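Local coordinates for outer surface protein (Borrelia burgdorferi, PDB 5IZT) that is of unknown function but belongs to a family of Borrelia outer surface proteins that includes the complement regulator-binding protein BbCRASP-1, at residues Glu206-Asp209 and Met213-Ser216; Tyr234-Gln237 and Pro243-Glu246; Glu271-Glu276 and Ser281-Leu286; Phe297-Glu302 and Glu390-Ile395; Gln313-Leu316 and Asn321-Asp324. One frame throughout, in Å; residues are numbered along the deposited sequence.

Interaction 1: Glu206-Asp209 and Met213-Ser216; sequences ETYD and MKDS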
# COMPACT_ATOMS: atom_id res chain seq x y z
N GLU A 206 7.53 12.38 10.63
CA GLU A 206 6.38 11.98 11.45
C GLU A 206 6.22 12.90 12.67
O GLU A 206 7.19 13.18 13.38
CB GLU A 206 6.59 10.53 11.87
CG GLU A 206 5.70 9.98 12.94
CD GLU A 206 6.02 8.52 13.22
OE1 GLU A 206 6.98 8.25 13.99
OE2 GLU A 206 5.32 7.66 12.70
N THR A 207 5.00 13.37 12.91
CA THR A 207 4.73 14.18 14.09
C THR A 207 4.73 13.33 15.36
O THR A 207 4.63 12.11 15.32
CB THR A 207 3.39 14.90 13.96
OG1 THR A 207 2.36 13.93 13.76
CG2 THR A 207 3.42 15.87 12.79
N TYR A 208 4.85 14.01 16.51
CA TYR A 208 4.96 13.26 17.75
C TYR A 208 3.72 12.40 18.00
O TYR A 208 3.83 11.25 18.44
CB TYR A 208 5.20 14.19 18.95
CG TYR A 208 5.42 13.39 20.20
CD1 TYR A 208 6.67 12.84 20.48
CD2 TYR A 208 4.38 13.14 21.10
CE1 TYR A 208 6.89 12.08 21.61
CE2 TYR A 208 4.59 12.38 22.24
CZ TYR A 208 5.85 11.86 22.49
OH TYR A 208 6.07 11.11 23.62
N ASP A 209 2.53 12.93 17.71
CA ASP A 209 1.31 12.15 17.91
C ASP A 209 1.00 11.22 16.73
O ASP A 209 -0.12 10.71 16.64
CB ASP A 209 0.12 13.07 18.23
CG ASP A 209 -0.33 13.95 17.06
OD1 ASP A 209 0.10 13.76 15.91
OD2 ASP A 209 -1.13 14.88 17.30
N MET A 213 -2.72 9.17 15.15
CA MET A 213 -2.87 7.72 15.19
C MET A 213 -2.02 7.05 16.26
O MET A 213 -2.21 5.85 16.52
CB MET A 213 -2.57 7.14 13.81
CG MET A 213 -3.70 7.52 12.81
SD MET A 213 -3.46 6.88 11.14
CE MET A 213 -2.14 8.00 10.61
N LYS A 214 -1.12 7.79 16.93
CA LYS A 214 -0.39 7.21 18.06
C LYS A 214 -1.35 6.68 19.11
O LYS A 214 -1.15 5.60 19.67
CB LYS A 214 0.54 8.24 18.71
CG LYS A 214 1.33 7.66 19.91
CD LYS A 214 2.35 8.66 20.47
CE LYS A 214 1.70 9.72 21.37
NZ LYS A 214 1.20 9.17 22.67
N ASP A 215 -2.41 7.44 19.40
CA ASP A 215 -3.41 7.06 20.39
C ASP A 215 -4.69 6.55 19.75
O ASP A 215 -5.73 6.54 20.42
CB ASP A 215 -3.72 8.23 21.32
CG ASP A 215 -2.51 8.68 22.12
OD1 ASP A 215 -1.62 7.84 22.39
OD2 ASP A 215 -2.47 9.86 22.54
N SER A 216 -4.65 6.15 18.48
CA SER A 216 -5.82 5.53 17.86
C SER A 216 -5.41 4.36 16.97
O SER A 216 -5.18 3.27 17.49
CB SER A 216 -6.67 6.57 17.09
OG SER A 216 -6.06 7.10 15.93
O HOH W 1 -2.60 10.20 18.61
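Asp-209 and Lys-214 are joined main chain to main chain, the Lys-214 N donating to Asp-209 O over 3.1 Å with an N-H...O angle of 160°, and this bond draws a loop together just where a type I beta turn from Met-213 to Ser-216 begins. The turn has its own closing bond, Ser-216 N to Met-213 O at 3.1 Å. A water extends the link by donating a hydrogen bond to Asp-209 O (3.2 Å) and accepting one from Asp-215 N (2.9 Å).

Lys-214 supplies most of the side-chain contact. Its CB rests on Asp-209 O at 3.3 Å, its CD lies 3.6 Å from Tyr-208 O, and its CE reaches the ring of Tyr-208 at CE2, 4.0 Å away, slanting past it rather than squarely over the face. Beyond CG the chain folds twice, with chi3 at 79° and chi4 at 69°, and the ammonium group thereby swings back over its own turn. There NZ forms a salt bridge of 3.1 Å with OD1 of Asp-215, meeting that oxygen on its syn side but tilted out of the carboxylate plane. The carboxylate of Asp-209 turns instead to Lys-212, while Glu-206 reaches helix 243-255 through Arg-249 and Tyr-253.

One carbonyl oxygen, that of Asp-209, thus accepts from both an amide and a water and is shielded by the methylene beside them. The grip across the loop is a backbone one, and the lysine contributes its aliphatic part while its ammonium group pairs with Asp-215 within the same turn.

Interaction 2: Tyr234-Gln237 and Pro243-Glu246; sequences YAPQ and PEAE
Van der Waals packing of Pro-236 against Glu-244 is what this contact rests on first. The two side chains cross at about a right angle, so the pyrrolidine ring meets the glutamate at two levels: CG of Pro-236 lies 4.1 Å from CB of Glu-244, and near the tip CD of Pro-236 comes within 3.6 Å of Glu-244 OE1. The glutamate reaches the ring because its CG leaves beside the backbone N (chi1 -67°) and the chain runs on extended from there, laying a carboxylate oxygen near the CG and CD methylenes of the proline.

A second apolar-to-polar touch lies one residue further along each segment, where the methyl CB of Ala-245 sits 3.5 Å from the carbonyl O of Gln-237.

Hydrogen bonding between the two segments is absent, and several polar groups find partners in the surrounding loop. Gln-237 O accepts from Ser-240 OG. In one of the two conformers of Gln-237, the side-chain NE2 bonds to Glu-219 O. The amide of Ala-245 is bonded to OG1 of Thr-242, the residue immediately before the helix.

The contact therefore lays an irregular loop, itself tied by Pro-236 to Val-223 through the backbone, across the first turn of helix 243-255. No strand takes part; helix 260-274 is the next helical element in the chain.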
# COMPACT_ATOMS: atom_id res chain seq x y z
N TYR A 234 6.38 -11.06 21.73
CA TYR A 234 6.05 -10.95 20.31
C TYR A 234 6.56 -9.64 19.73
O TYR A 234 7.60 -9.13 20.15
CB TYR A 234 4.54 -11.06 20.11
N ALA A 235 5.83 -9.09 18.76
CA ALA A 235 6.31 -7.90 18.09
C ALA A 235 5.84 -6.65 18.81
O ALA A 235 4.83 -6.67 19.52
CB ALA A 235 5.83 -7.89 16.64
N PRO A 236 6.54 -5.53 18.64
CA PRO A 236 6.14 -4.29 19.31
C PRO A 236 4.84 -3.74 18.76
O PRO A 236 4.47 -3.97 17.60
CB PRO A 236 7.30 -3.33 19.03
CG PRO A 236 7.94 -3.87 17.79
CD PRO A 236 7.81 -5.36 17.89
N GLN A 237 4.15 -2.99 19.61
CA GLN A 237 2.96 -2.27 19.20
C GLN A 237 3.30 -1.31 18.06
O GLN A 237 4.41 -0.76 18.00
CB GLN A 237 2.38 -1.52 20.40
CG GLN A 237 0.87 -1.32 20.37
CD GLN A 237 0.34 -0.92 21.74
OE1 GLN A 237 1.10 -0.75 22.68
NE2 GLN A 237 -0.98 -0.77 21.85
N PRO A 243 12.43 1.05 16.29
CA PRO A 243 12.71 1.12 14.85
C PRO A 243 11.80 0.24 14.01
O PRO A 243 11.47 0.62 12.88
CB PRO A 243 14.18 0.68 14.77
CG PRO A 243 14.75 0.98 16.13
CD PRO A 243 13.62 0.70 17.09
N GLU A 244 11.39 -0.93 14.52
CA GLU A 244 10.47 -1.78 13.76
C GLU A 244 9.13 -1.08 13.54
O GLU A 244 8.57 -1.14 12.44
CB GLU A 244 10.26 -3.12 14.47
CG GLU A 244 11.47 -4.01 14.50
CD GLU A 244 11.21 -5.25 15.33
OE1 GLU A 244 11.18 -5.14 16.57
OE2 GLU A 244 11.00 -6.33 14.73
N ALA A 245 8.59 -0.41 14.56
CA ALA A 245 7.30 0.24 14.39
C ALA A 245 7.42 1.48 13.52
O ALA A 245 6.51 1.79 12.74
CB ALA A 245 6.66 0.57 15.74
N GLU A 246 8.51 2.25 13.67
CA GLU A 246 8.69 3.40 12.78
C GLU A 246 8.71 2.95 11.32
O GLU A 246 8.08 3.57 10.45
CB GLU A 246 9.97 4.15 13.13
CG GLU A 246 10.00 4.73 14.53
CD GLU A 246 11.40 5.10 15.01
OE1 GLU A 246 12.37 4.90 14.24
OE2 GLU A 246 11.54 5.56 16.16

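Interaction 3: Glu271-Glu276 and Ser281-Leu286; sequences ETLYNE and SLIREL. Unlike the reference sequence in segment 271-276: Thr-272 (reference Ala).
Ile-283 pushes its CD1 methyl into the backbone corner between Leu-273 and Tyr-274, and this is the close part of the contact. The methyl lies 3.5 Å from Tyr-274 N, 3.8 Å from Tyr-274 CB and 3.7 Å from Leu-273 CB. It gets there because the CG1 branch is stretched out, with chi2 at 172°, and carries CD1 straight away from its own helix. The side chains of Leu-273 and Ile-283 lie alongside one another, pointing opposite ways, so that CG1 of the isoleucine is also 4.0 Å from CD1 of the leucine.

Such interdigitation occurs here between two successive helices, 260-274 and 280-316, which are joined by a short connection and whose facing residues meet close to the turn. Asn-279 of that connection bonds through its side-chain amide to Leu-273 O, and His-280, at the start of the second helix, bonds to Tyr-274 O while stacking on the tyrosine ring.

Packing is slacker further along the leucine. Leu-273 CD1 approaches Leu-282 CD2 and Leu-286 CD1 at 4.3 Å each, methyl to methyl, and helix 366-395 adds Ala-370 against Leu-282 and Met-381 against Leu-286. Tyr-274, by contrast, is partly exposed, with Ser-216 and Glu-219 as its loop neighbours. Its CG lies on the far side of the CA-CB bond from the backbone N (chi1 -174°), and its ring offers only an edge, near the ring plane, to the same isoleucine methyl.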
# COMPACT_ATOMS: atom_id res chain seq x y z
N GLU A 271 -9.05 8.96 14.59
CA GLU A 271 -9.21 9.45 15.95
C GLU A 271 -10.69 9.59 16.30
O GLU A 271 -11.12 9.15 17.37
CB GLU A 271 -8.51 10.80 16.13
CG GLU A 271 -8.71 11.36 17.55
CD GLU A 271 -7.95 12.66 17.76
OE1 GLU A 271 -8.23 13.63 17.03
OE2 GLU A 271 -7.05 12.69 18.62
N THR A 272 -11.48 10.16 15.39
CA THR A 272 -12.92 10.26 15.61
C THR A 272 -13.55 8.89 15.80
O THR A 272 -14.35 8.67 16.73
CB THR A 272 -13.59 11.00 14.44
OG1 THR A 272 -13.14 12.36 14.42
CG2 THR A 272 -15.11 10.96 14.58
N LEU A 273 -13.23 7.94 14.91
CA LEU A 273 -13.76 6.58 15.04
C LEU A 273 -13.38 5.95 16.37
O LEU A 273 -14.15 5.18 16.95
CB LEU A 273 -13.25 5.70 13.90
CG LEU A 273 -13.78 5.99 12.49
CD1 LEU A 273 -13.05 5.09 11.52
CD2 LEU A 273 -15.28 5.75 12.45
N TYR A 274 -12.17 6.24 16.85
CA TYR A 274 -11.65 5.57 18.05
C TYR A 274 -12.42 5.94 19.31
O TYR A 274 -12.38 5.18 20.29
CB TYR A 274 -10.17 5.91 18.18
CG TYR A 274 -9.42 5.21 19.29
CD1 TYR A 274 -8.84 3.96 19.09
CD2 TYR A 274 -9.32 5.81 20.54
CE1 TYR A 274 -8.13 3.33 20.12
CE2 TYR A 274 -8.64 5.19 21.57
CZ TYR A 274 -8.05 3.96 21.37
OH TYR A 274 -7.38 3.39 22.44
N ASN A 275 -13.18 7.04 19.26
CA ASN A 275 -13.97 7.52 20.40
C ASN A 275 -14.95 6.48 20.93
O ASN A 275 -15.31 6.52 22.12
CB ASN A 275 -14.74 8.77 20.00
CG ASN A 275 -13.86 9.98 19.89
OD1 ASN A 275 -12.81 10.05 20.53
ND2 ASN A 275 -14.29 10.97 19.12
N GLU A 276 -15.43 5.57 20.07
CA GLU A 276 -16.34 4.50 20.48
C GLU A 276 -15.63 3.18 20.27
O GLU A 276 -15.15 2.91 19.16
CB GLU A 276 -17.63 4.53 19.65
CG GLU A 276 -18.40 5.84 19.70
CD GLU A 276 -19.23 5.97 20.94
OE1 GLU A 276 -19.32 4.99 21.70
OE2 GLU A 276 -19.80 7.06 21.15
N SER A 281 -12.62 -2.48 15.84
CA SER A 281 -12.35 -3.53 14.86
C SER A 281 -12.36 -2.97 13.44
O SER A 281 -11.58 -3.43 12.59
CB SER A 281 -13.38 -4.66 15.00
OG SER A 281 -13.33 -5.23 16.30
N LEU A 282 -13.22 -1.99 13.17
CA LEU A 282 -13.23 -1.36 11.85
C LEU A 282 -11.92 -0.64 11.59
O LEU A 282 -11.34 -0.74 10.50
CB LEU A 282 -14.40 -0.37 11.75
CG LEU A 282 -14.35 0.59 10.56
CD1 LEU A 282 -14.44 -0.15 9.23
CD2 LEU A 282 -15.45 1.68 10.66
N ILE A 283 -11.43 0.11 12.58
CA ILE A 283 -10.16 0.81 12.43
C ILE A 283 -9.04 -0.17 12.13
O ILE A 283 -8.19 0.08 11.26
CB ILE A 283 -9.86 1.64 13.70
CG1 ILE A 283 -10.90 2.73 13.92
CG2 ILE A 283 -8.48 2.29 13.61
CD1 ILE A 283 -10.73 3.45 15.31
N ARG A 284 -9.00 -1.30 12.85
CA ARG A 284 -8.01 -2.33 12.58
C ARG A 284 -8.09 -2.81 11.12
O ARG A 284 -7.08 -2.88 10.42
CB ARG A 284 -8.19 -3.52 13.53
CG ARG A 284 -7.74 -3.26 14.97
CD ARG A 284 -7.81 -4.51 15.85
NE ARG A 284 -7.34 -4.20 17.20
CZ ARG A 284 -8.12 -4.17 18.28
NH1 ARG A 284 -9.42 -4.43 18.18
NH2 ARG A 284 -7.60 -3.88 19.47
N GLU A 285 -9.30 -3.18 10.67
CA GLU A 285 -9.45 -3.67 9.29
C GLU A 285 -9.01 -2.61 8.28
O GLU A 285 -8.39 -2.95 7.26
CB GLU A 285 -10.89 -4.09 9.01
CG GLU A 285 -11.43 -5.28 9.82
CD GLU A 285 -12.78 -5.78 9.29
OE1 GLU A 285 -13.83 -5.19 9.62
OE2 GLU A 285 -12.79 -6.76 8.50
N LEU A 286 -9.35 -1.33 8.51
CA LEU A 286 -8.95 -0.29 7.57
C LEU A 286 -7.44 -0.18 7.48
O LEU A 286 -6.87 -0.16 6.39
CB LEU A 286 -9.54 1.08 7.95
CG LEU A 286 -11.07 1.19 7.83
CD1 LEU A 286 -11.53 2.47 8.53
CD2 LEU A 286 -11.48 1.19 6.37

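Interaction 4: Phe297-Glu302 and Glu390-Ile395; sequences FELALE and EAYISI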
# COMPACT_ATOMS: atom_id res chain seq x y z
N PHE A 297 2.75 -4.67 -2.33
CA PHE A 297 3.22 -3.88 -3.47
C PHE A 297 4.74 -3.83 -3.52
O PHE A 297 5.35 -4.10 -4.56
CB PHE A 297 2.62 -2.46 -3.38
CG PHE A 297 3.11 -1.52 -4.43
CD1 PHE A 297 2.60 -1.57 -5.73
CD2 PHE A 297 4.06 -0.56 -4.13
CE1 PHE A 297 3.04 -0.67 -6.70
CE2 PHE A 297 4.51 0.34 -5.11
CZ PHE A 297 4.01 0.28 -6.39
N GLU A 298 5.39 -3.51 -2.39
CA GLU A 298 6.85 -3.41 -2.38
C GLU A 298 7.51 -4.77 -2.61
O GLU A 298 8.55 -4.86 -3.28
CB GLU A 298 7.32 -2.78 -1.06
CG GLU A 298 6.94 -1.31 -0.93
CD GLU A 298 7.42 -0.66 0.37
OE1 GLU A 298 8.28 -1.24 1.06
OE2 GLU A 298 6.91 0.43 0.69
N LEU A 299 6.96 -5.84 -2.02
CA LEU A 299 7.52 -7.17 -2.26
C LEU A 299 7.37 -7.58 -3.72
O LEU A 299 8.25 -8.24 -4.29
CB LEU A 299 6.85 -8.19 -1.33
CG LEU A 299 7.17 -8.13 0.17
CD1 LEU A 299 6.21 -9.00 0.94
CD2 LEU A 299 8.62 -8.58 0.45
N ALA A 300 6.26 -7.18 -4.36
CA ALA A 300 6.03 -7.54 -5.75
C ALA A 300 7.01 -6.82 -6.67
O ALA A 300 7.47 -7.39 -7.67
CB ALA A 300 4.58 -7.22 -6.14
N LEU A 301 7.34 -5.57 -6.37
CA LEU A 301 8.35 -4.88 -7.17
C LEU A 301 9.66 -5.65 -7.17
O LEU A 301 10.22 -5.94 -8.23
CB LEU A 301 8.56 -3.45 -6.65
CG LEU A 301 7.35 -2.52 -6.74
CD1 LEU A 301 7.72 -1.23 -6.03
CD2 LEU A 301 6.93 -2.25 -8.19
N GLU A 302 10.14 -6.05 -5.99
CA GLU A 302 11.40 -6.79 -5.93
C GLU A 302 11.30 -8.15 -6.60
O GLU A 302 12.26 -8.62 -7.21
CB GLU A 302 11.87 -6.93 -4.48
CG GLU A 302 13.32 -7.42 -4.35
CD GLU A 302 14.31 -6.70 -5.27
OE1 GLU A 302 14.28 -5.45 -5.36
OE2 GLU A 302 15.13 -7.40 -5.90
N GLU A 390 -2.78 -11.16 -4.54
CA GLU A 390 -2.89 -12.22 -5.53
C GLU A 390 -1.94 -11.99 -6.70
O GLU A 390 -1.33 -12.94 -7.21
CB GLU A 390 -4.34 -12.33 -6.01
CG GLU A 390 -5.27 -12.86 -4.93
CD GLU A 390 -6.74 -12.84 -5.33
OE1 GLU A 390 -7.05 -12.42 -6.46
OE2 GLU A 390 -7.58 -13.24 -4.49
N ALA A 391 -1.77 -10.74 -7.13
CA ALA A 391 -0.80 -10.48 -8.19
C ALA A 391 0.62 -10.81 -7.72
O ALA A 391 1.40 -11.42 -8.46
CB ALA A 391 -0.89 -9.02 -8.62
N TYR A 392 0.96 -10.41 -6.50
CA TYR A 392 2.26 -10.74 -5.94
C TYR A 392 2.50 -12.24 -5.93
O TYR A 392 3.54 -12.71 -6.41
CB TYR A 392 2.38 -10.14 -4.53
CG TYR A 392 3.56 -10.65 -3.74
CD1 TYR A 392 4.86 -10.53 -4.22
CD2 TYR A 392 3.39 -11.14 -2.46
CE1 TYR A 392 5.93 -10.98 -3.48
CE2 TYR A 392 4.46 -11.58 -1.71
CZ TYR A 392 5.72 -11.49 -2.23
OH TYR A 392 6.78 -11.93 -1.47
N ILE A 393 1.55 -13.01 -5.40
CA ILE A 393 1.70 -14.46 -5.36
C ILE A 393 1.88 -15.02 -6.77
O ILE A 393 2.70 -15.92 -6.99
CB ILE A 393 0.50 -15.11 -4.66
CG1 ILE A 393 0.39 -14.63 -3.20
CG2 ILE A 393 0.56 -16.64 -4.80
CD1 ILE A 393 1.57 -14.98 -2.35
N SER A 394 1.14 -14.48 -7.73
CA SER A 394 1.20 -15.03 -9.09
C SER A 394 2.55 -14.79 -9.76
O SER A 394 2.88 -15.50 -10.72
CB SER A 394 0.08 -14.43 -9.94
OG SER A 394 0.45 -13.14 -10.42
N ILE A 395 3.34 -13.82 -9.29
CA ILE A 395 4.66 -13.55 -9.85
C ILE A 395 5.69 -14.56 -9.36
O ILE A 395 6.66 -14.86 -10.07
CB ILE A 395 5.10 -12.12 -9.52
CG1 ILE A 395 4.16 -11.10 -10.16
CG2 ILE A 395 6.54 -11.86 -9.96
CD1 ILE A 395 4.27 -9.72 -9.54
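Leu-299 lies over one face of the Tyr-392 ring, with its CB 4.0 Å from the ring centroid and 29° off the ring normal, a CH-pi contact. The two side chains cross obliquely, and the leucine continues past the ring toward its phenolic end, where CD1 stands 3.8 Å from Tyr-392 OH. The tyrosine ring reaches across the neighbouring helix because its CG departs opposite the backbone N (chi1 168°).

Ala-300 meets the other end of the ring at a slant. Its CA is 3.6 Å from Tyr-392 CD1, and its small CB is 4.0 Å from Tyr-392 CB, which lets the backbones come near, with the CA atoms of Ala-300 and Tyr-392 only 4.9 Å apart. One turn on, Ile-395 CD1 touches the same alanine methyl at 4.2 Å. Ile-339 of helix 322-359 covers Ala-300 and Ala-391 from the buried side, whereas Leu-299 is on the surface.

The two segments run in the same direction, their axes 9.2 Å apart and inclined at 24°. The small alanine thus lets two nearly parallel helices, 280-316 and 366-395, approach in this elongated all-helical fold, where 297-302 runs into a predicted coiled coil.

Interaction 5: Gln313-Leu316 and Asn321-Asp324; sequences QDYL and NSFD
Tyr-315 reaches across to Asn-321 and Ser-322 with one long edge of its ring and then with its hydroxyl. From CB the side chain turns CG opposite the backbone N (chi1 170°), which lifts the ring off its helix toward the start of the next one. At CD1 the ring edge, nearly in plane, meets the backbone of Asn-321, with the carbonyl C at 3.8 Å and the O at 3.9 Å. CE1 lies beside Ser-322, 3.6 Å from its N and 3.5 Å from its OG. At the tip, OH and Ser-322 OG are 3.2 Å apart and hydrogen-bonded in the conformer modelled, either being able to donate; the serine has a second conformer, so the bond may be partial.

Asn-321 occupies the N-cap position of helix 322-359. Its N donates almost straight (173°) to Asp-324 OD2 at 3.0 Å, approaching from above the carboxylate plane, 43° out of it, one half of the exchange seen in a capping box. Phe-325 meets the tyrosine ring, and Leu-180 of helix 179-197 packs on Tyr-315.

This surface contact at the hairpin between two long helices combines a ring edge against the backbone with one hydroxyl pair whose direction is undecided.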
# COMPACT_ATOMS: atom_id res chain seq x y z
N GLN A 313 18.92 -14.64 -17.69
CA GLN A 313 19.97 -15.66 -17.76
C GLN A 313 19.50 -16.94 -18.45
O GLN A 313 20.29 -17.57 -19.17
CB GLN A 313 20.48 -15.94 -16.35
CG GLN A 313 21.24 -14.77 -15.79
CD GLN A 313 22.51 -14.46 -16.56
OE1 GLN A 313 23.16 -15.35 -17.10
NE2 GLN A 313 22.87 -13.18 -16.61
N ASP A 314 18.23 -17.31 -18.27
CA ASP A 314 17.67 -18.41 -19.06
C ASP A 314 17.78 -18.11 -20.55
O ASP A 314 18.14 -18.99 -21.35
CB ASP A 314 16.20 -18.61 -18.68
CG ASP A 314 16.03 -19.23 -17.33
OD1 ASP A 314 17.06 -19.64 -16.75
OD2 ASP A 314 14.87 -19.27 -16.85
N TYR A 315 17.46 -16.88 -20.94
CA TYR A 315 17.57 -16.50 -22.34
C TYR A 315 19.02 -16.52 -22.81
O TYR A 315 19.33 -17.05 -23.89
CB TYR A 315 16.95 -15.12 -22.54
CG TYR A 315 17.22 -14.54 -23.90
CD1 TYR A 315 16.63 -15.07 -25.04
CD2 TYR A 315 18.02 -13.41 -24.03
CE1 TYR A 315 16.86 -14.51 -26.29
CE2 TYR A 315 18.25 -12.84 -25.27
CZ TYR A 315 17.67 -13.39 -26.40
OH TYR A 315 17.91 -12.81 -27.63
N LEU A 316 19.92 -15.98 -21.99
CA LEU A 316 21.34 -15.99 -22.37
C LEU A 316 21.89 -17.41 -22.43
O LEU A 316 22.82 -17.67 -23.20
CB LEU A 316 22.13 -15.14 -21.38
CG LEU A 316 21.88 -13.63 -21.45
CD1 LEU A 316 22.75 -12.89 -20.44
CD2 LEU A 316 22.14 -13.11 -22.85
N ASN A 321 13.86 -18.78 -25.85
CA ASN A 321 14.22 -17.96 -27.00
C ASN A 321 13.63 -16.56 -26.84
O ASN A 321 13.00 -16.23 -25.83
CB ASN A 321 13.81 -18.65 -28.32
CG ASN A 321 12.31 -18.79 -28.47
OD1 ASN A 321 11.53 -18.14 -27.78
ND2 ASN A 321 11.90 -19.64 -29.40
N SER A 322 13.86 -15.72 -27.86
CA SER A 322 13.40 -14.33 -27.80
C SER A 322 11.89 -14.25 -27.61
O SER A 322 11.40 -13.41 -26.83
CB SER A 322 13.80 -13.59 -29.08
OG SER A 322 15.20 -13.52 -29.22
N PHE A 323 11.15 -15.09 -28.32
CA PHE A 323 9.70 -15.09 -28.17
C PHE A 323 9.31 -15.41 -26.74
O PHE A 323 8.44 -14.75 -26.16
CB PHE A 323 9.04 -16.10 -29.13
CG PHE A 323 7.56 -16.22 -28.94
CD1 PHE A 323 7.02 -17.13 -28.03
CD2 PHE A 323 6.69 -15.38 -29.63
CE1 PHE A 323 5.64 -17.22 -27.83
CE2 PHE A 323 5.31 -15.46 -29.43
CZ PHE A 323 4.78 -16.38 -28.53
N ASP A 324 9.95 -16.43 -26.16
CA ASP A 324 9.61 -16.86 -24.80
C ASP A 324 9.91 -15.77 -23.79
O ASP A 324 9.12 -15.51 -22.88
CB ASP A 324 10.44 -18.10 -24.44
CG ASP A 324 10.21 -19.26 -25.37
OD1 ASP A 324 9.14 -19.32 -26.01
OD2 ASP A 324 11.13 -20.09 -25.50

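Helix 280-316 threads interactions 3, 4 and 5, whose centres lie about 28 Å (3 to 4), about 22 Å (4 to 5) and about 51 Å (3 to 5) apart, so one long helix carries contacts from near one end of the bundle to the other. Interaction 5 is nested in the chain loop that interaction 4 closes. Interactions 1 and 3 touch directly: Tyr-274 CE2 is 3.4 Å from Asp-215 O and its CD1 3.6 Å from Ser-216 CA, which seats the loop of interaction 1 against the helix turn. Interaction 2 lies about 14 Å, centre to centre, from interaction 1 without contact. No ligand or active site enters these contacts, which relate through the fold alone.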